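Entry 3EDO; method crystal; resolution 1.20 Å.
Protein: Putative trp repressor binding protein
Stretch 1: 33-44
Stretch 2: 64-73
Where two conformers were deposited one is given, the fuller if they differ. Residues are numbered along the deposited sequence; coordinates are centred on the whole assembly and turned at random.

Stretch 1 33-44: LKEVKVSEGTFD
Stretch 2, residues 64-73: FPEIQLDNID

A single antiparallel bridge, Lys37 with Gln68 (CA–CA 5.0 Å), supplies every direct backbone hydrogen bond between the stretches: Lys37 N donates to Gln68 O (2.9 Å) and Gln68 N to Lys37 O (2.8 Å), both nearly linear. Ile67 CA adds a CA-H...O contact to Lys37 O (3.3 Å). Both backbones are extended (phi/psi -115/162 at Lys37, -120/128 at Gln68), and these reciprocal bonds fix the register, bringing Val36 opposite Leu69 and Val38 opposite Ile67. Beyond the bridge, water replaces direct pairing. One water donates to Glu35 O and accepts from Asp70 N (both 2.9 Å); another accepts from Ser39 N (2.9 Å) and donates to Glu66 O (2.7 Å).

The contact buries 525 Å². Leu69 (p,t), Pro65 and Thr42 (m) point toward the other stretch; Val36 (t), Val38 (m) and Ile67 (p,t) point sideways, their apolar carbons packing beside this bridge without unmet polar groups. Buried Val36 places CG1 3.8 Å from Ile67 CB; Val38 CG1 lies 4.2 Å from Pro65 CB. Buried Pro65 (C-gamma endo) also meets Thr42 CG2 at CB (3.8 Å). Gln68 (m,p), the most covered residue, starts sideways but its end comes nearer. Lys34 (m,m) points toward Asp70, CD 3.4 Å from OD2.

In the type II turn Ser39–Thr42, Thr42 N (3.1 Å) and OG1 (2.8 Å) donate to Ser39 O; Gly41 (95/-12) avoids a CB–carbonyl clash.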

# COMPACT_ATOMS: atom_id res chain seq x y z
N LEU A 33 11.66 -3.61 4.89
CA LEU A 33 11.14 -2.77 3.82
C LEU A 33 11.25 -3.51 2.51
O LEU A 33 12.35 -3.96 2.15
CB LEU A 33 11.97 -1.49 3.75
CG LEU A 33 11.58 -0.50 2.66
CD1 LEU A 33 10.18 0.05 2.90
CD2 LEU A 33 12.60 0.64 2.59
N LYS A 34 10.16 -3.61 1.77
CA LYS A 34 10.13 -4.28 0.49
C LYS A 34 9.29 -3.46 -0.50
O LYS A 34 8.18 -3.01 -0.17
CB LYS A 34 9.52 -5.67 0.65
CG LYS A 34 10.36 -6.65 1.48
CD LYS A 34 11.61 -7.07 0.73
N GLU A 35 9.79 -3.30 -1.71
CA GLU A 35 9.08 -2.58 -2.77
C GLU A 35 8.24 -3.52 -3.63
O GLU A 35 8.67 -4.64 -3.95
CB GLU A 35 10.09 -1.87 -3.69
CG GLU A 35 9.43 -0.98 -4.70
CD GLU A 35 10.37 -0.07 -5.44
OE1 GLU A 35 11.61 -0.29 -5.40
OE2 GLU A 35 9.86 0.91 -6.05
N VAL A 36 7.06 -3.05 -4.00
CA VAL A 36 6.22 -3.68 -4.98
C VAL A 36 6.39 -2.96 -6.30
O VAL A 36 6.18 -1.76 -6.36
CB VAL A 36 4.74 -3.60 -4.52
CG1 VAL A 36 3.75 -4.21 -5.52
CG2 VAL A 36 4.58 -4.22 -3.11
N LYS A 37 6.75 -3.70 -7.35
CA LYS A 37 6.91 -3.15 -8.68
C LYS A 37 5.89 -3.71 -9.63
O LYS A 37 5.25 -4.73 -9.38
CB LYS A 37 8.32 -3.43 -9.18
CG LYS A 37 9.34 -2.63 -8.45
CD LYS A 37 10.74 -2.81 -9.03
CE LYS A 37 11.73 -1.90 -8.33
N VAL A 38 5.73 -3.00 -10.74
CA VAL A 38 5.06 -3.51 -11.92
C VAL A 38 6.03 -3.43 -13.11
O VAL A 38 7.01 -2.68 -13.07
CB VAL A 38 3.74 -2.73 -12.26
CG1 VAL A 38 2.67 -2.93 -11.14
CG2 VAL A 38 4.02 -1.25 -12.48
N SER A 39 5.73 -4.22 -14.14
CA SER A 39 6.62 -4.30 -15.30
C SER A 39 6.59 -3.01 -16.10
O SER A 39 5.59 -2.28 -16.09
CB SER A 39 6.26 -5.49 -16.18
OG SER A 39 4.90 -5.45 -16.58
N GLU A 40 7.68 -2.73 -16.81
CA GLU A 40 7.72 -1.55 -17.67
C GLU A 40 6.59 -1.72 -18.66
O GLU A 40 6.31 -2.82 -19.12
CB GLU A 40 9.07 -1.43 -18.40
CG GLU A 40 9.37 -0.04 -18.92
CD GLU A 40 9.54 0.97 -17.80
N GLY A 41 5.90 -0.62 -18.94
CA GLY A 41 4.77 -0.67 -19.85
C GLY A 41 3.41 -0.83 -19.18
O GLY A 41 2.40 -0.71 -19.84
N THR A 42 3.38 -1.14 -17.89
CA THR A 42 2.11 -1.27 -17.17
C THR A 42 1.40 0.09 -17.13
O THR A 42 0.22 0.18 -17.43
CB THR A 42 2.33 -1.79 -15.75
OG1 THR A 42 2.93 -3.10 -15.81
CG2 THR A 42 1.02 -1.86 -15.00
N PHE A 43 2.15 1.11 -16.75
CA PHE A 43 1.65 2.49 -16.72
C PHE A 43 2.41 3.29 -17.78
O PHE A 43 2.82 2.72 -18.79
CB PHE A 43 1.72 3.07 -15.29
CG PHE A 43 0.91 2.28 -14.29
CD1 PHE A 43 -0.45 2.13 -14.45
CD2 PHE A 43 1.50 1.65 -13.20
CE1 PHE A 43 -1.21 1.43 -13.54
CE2 PHE A 43 0.75 0.93 -12.30
CZ PHE A 43 -0.59 0.78 -12.49
N ASP A 44 2.58 4.59 -17.57
CA ASP A 44 3.19 5.47 -18.55
C ASP A 44 3.95 6.54 -17.80
O ASP A 44 3.58 6.88 -16.67
CB ASP A 44 2.10 6.09 -19.43
CG ASP A 44 2.64 6.67 -20.72
OD1 ASP A 44 3.13 7.81 -20.68
OD2 ASP A 44 2.59 6.00 -21.78
N PHE A 64 -6.52 -5.79 -13.38
CA PHE A 64 -5.55 -5.18 -12.46
C PHE A 64 -4.17 -5.74 -12.75
O PHE A 64 -4.03 -6.87 -13.30
CB PHE A 64 -5.97 -5.42 -11.01
CG PHE A 64 -7.05 -4.49 -10.53
CD1 PHE A 64 -8.37 -4.66 -10.90
CD2 PHE A 64 -6.73 -3.40 -9.73
CE1 PHE A 64 -9.35 -3.77 -10.46
CE2 PHE A 64 -7.72 -2.53 -9.29
CZ PHE A 64 -9.00 -2.71 -9.64
N PRO A 65 -3.12 -4.98 -12.46
CA PRO A 65 -1.80 -5.38 -12.89
C PRO A 65 -1.16 -6.48 -12.07
O PRO A 65 -1.43 -6.61 -10.88
CB PRO A 65 -1.00 -4.09 -12.75
CG PRO A 65 -1.68 -3.32 -11.68
CD PRO A 65 -3.12 -3.66 -11.79
N GLU A 66 -0.36 -7.31 -12.71
CA GLU A 66 0.52 -8.21 -12.00
C GLU A 66 1.61 -7.39 -11.32
O GLU A 66 1.93 -6.26 -11.73
CB GLU A 66 1.13 -9.25 -12.95
CG GLU A 66 0.10 -10.13 -13.64
CD GLU A 66 -0.77 -10.94 -12.67
OE1 GLU A 66 -0.23 -11.57 -11.74
OE2 GLU A 66 -2.01 -10.97 -12.86
N ILE A 67 2.14 -7.94 -10.24
CA ILE A 67 3.16 -7.27 -9.46
C ILE A 67 4.37 -8.16 -9.29
O ILE A 67 4.27 -9.39 -9.36
CB ILE A 67 2.61 -6.81 -8.08
CG1 ILE A 67 2.15 -7.99 -7.24
CG2 ILE A 67 1.47 -5.79 -8.31
CD1 ILE A 67 1.73 -7.57 -5.82
N GLN A 68 5.51 -7.51 -9.04
CA GLN A 68 6.75 -8.19 -8.73
C GLN A 68 7.23 -7.75 -7.37
O GLN A 68 7.32 -6.55 -7.08
CB GLN A 68 7.83 -7.89 -9.76
CG GLN A 68 7.48 -8.35 -11.16
CD GLN A 68 6.57 -7.38 -11.88
OE1 GLN A 68 6.84 -6.18 -11.88
NE2 GLN A 68 5.51 -7.88 -12.50
N LEU A 69 7.52 -8.73 -6.52
CA LEU A 69 8.07 -8.46 -5.19
C LEU A 69 8.76 -9.72 -4.70
O LEU A 69 8.54 -10.80 -5.23
CB LEU A 69 6.99 -8.00 -4.19
CG LEU A 69 5.92 -8.97 -3.72
CD1 LEU A 69 5.11 -8.39 -2.54
CD2 LEU A 69 5.00 -9.34 -4.87
N ASP A 70 9.59 -9.55 -3.69
CA ASP A 70 10.29 -10.66 -3.09
C ASP A 70 9.30 -11.69 -2.52
O ASP A 70 8.16 -11.36 -2.17
CB ASP A 70 11.25 -10.15 -2.00
CG ASP A 70 12.44 -9.38 -2.57
OD1 ASP A 70 12.64 -9.40 -3.81
OD2 ASP A 70 13.18 -8.76 -1.78
N ASN A 71 9.73 -12.94 -2.45
CA ASN A 71 8.92 -13.96 -1.79
C ASN A 71 8.89 -13.68 -0.29
O ASN A 71 9.95 -13.51 0.33
CB ASN A 71 9.51 -15.34 -2.00
CG ASN A 71 9.40 -15.82 -3.42
OD1 ASN A 71 8.48 -15.47 -4.16
ND2 ASN A 71 10.35 -16.67 -3.80
N ILE A 72 7.70 -13.56 0.27
CA ILE A 72 7.53 -13.22 1.68
C ILE A 72 6.54 -14.15 2.32
O ILE A 72 5.49 -14.41 1.75
CB ILE A 72 6.97 -11.77 1.80
CG1 ILE A 72 7.89 -10.75 1.11
CG2 ILE A 72 6.77 -11.38 3.27
CD1 ILE A 72 7.14 -9.45 0.74
N ASP A 73 6.82 -14.62 3.54
CA ASP A 73 5.79 -15.25 4.36
C ASP A 73 5.18 -14.15 5.20
O ASP A 73 5.77 -13.68 6.17
CB ASP A 73 6.40 -16.35 5.24
CG ASP A 73 5.36 -17.09 6.06
OD1 ASP A 73 4.24 -16.58 6.23
OD2 ASP A 73 5.65 -18.20 6.59
O HOH W 1 10.17 -6.80 -2.85
O HOH W 2 10.26 -4.98 -6.29
O HOH W 3 3.54 -6.13 -13.91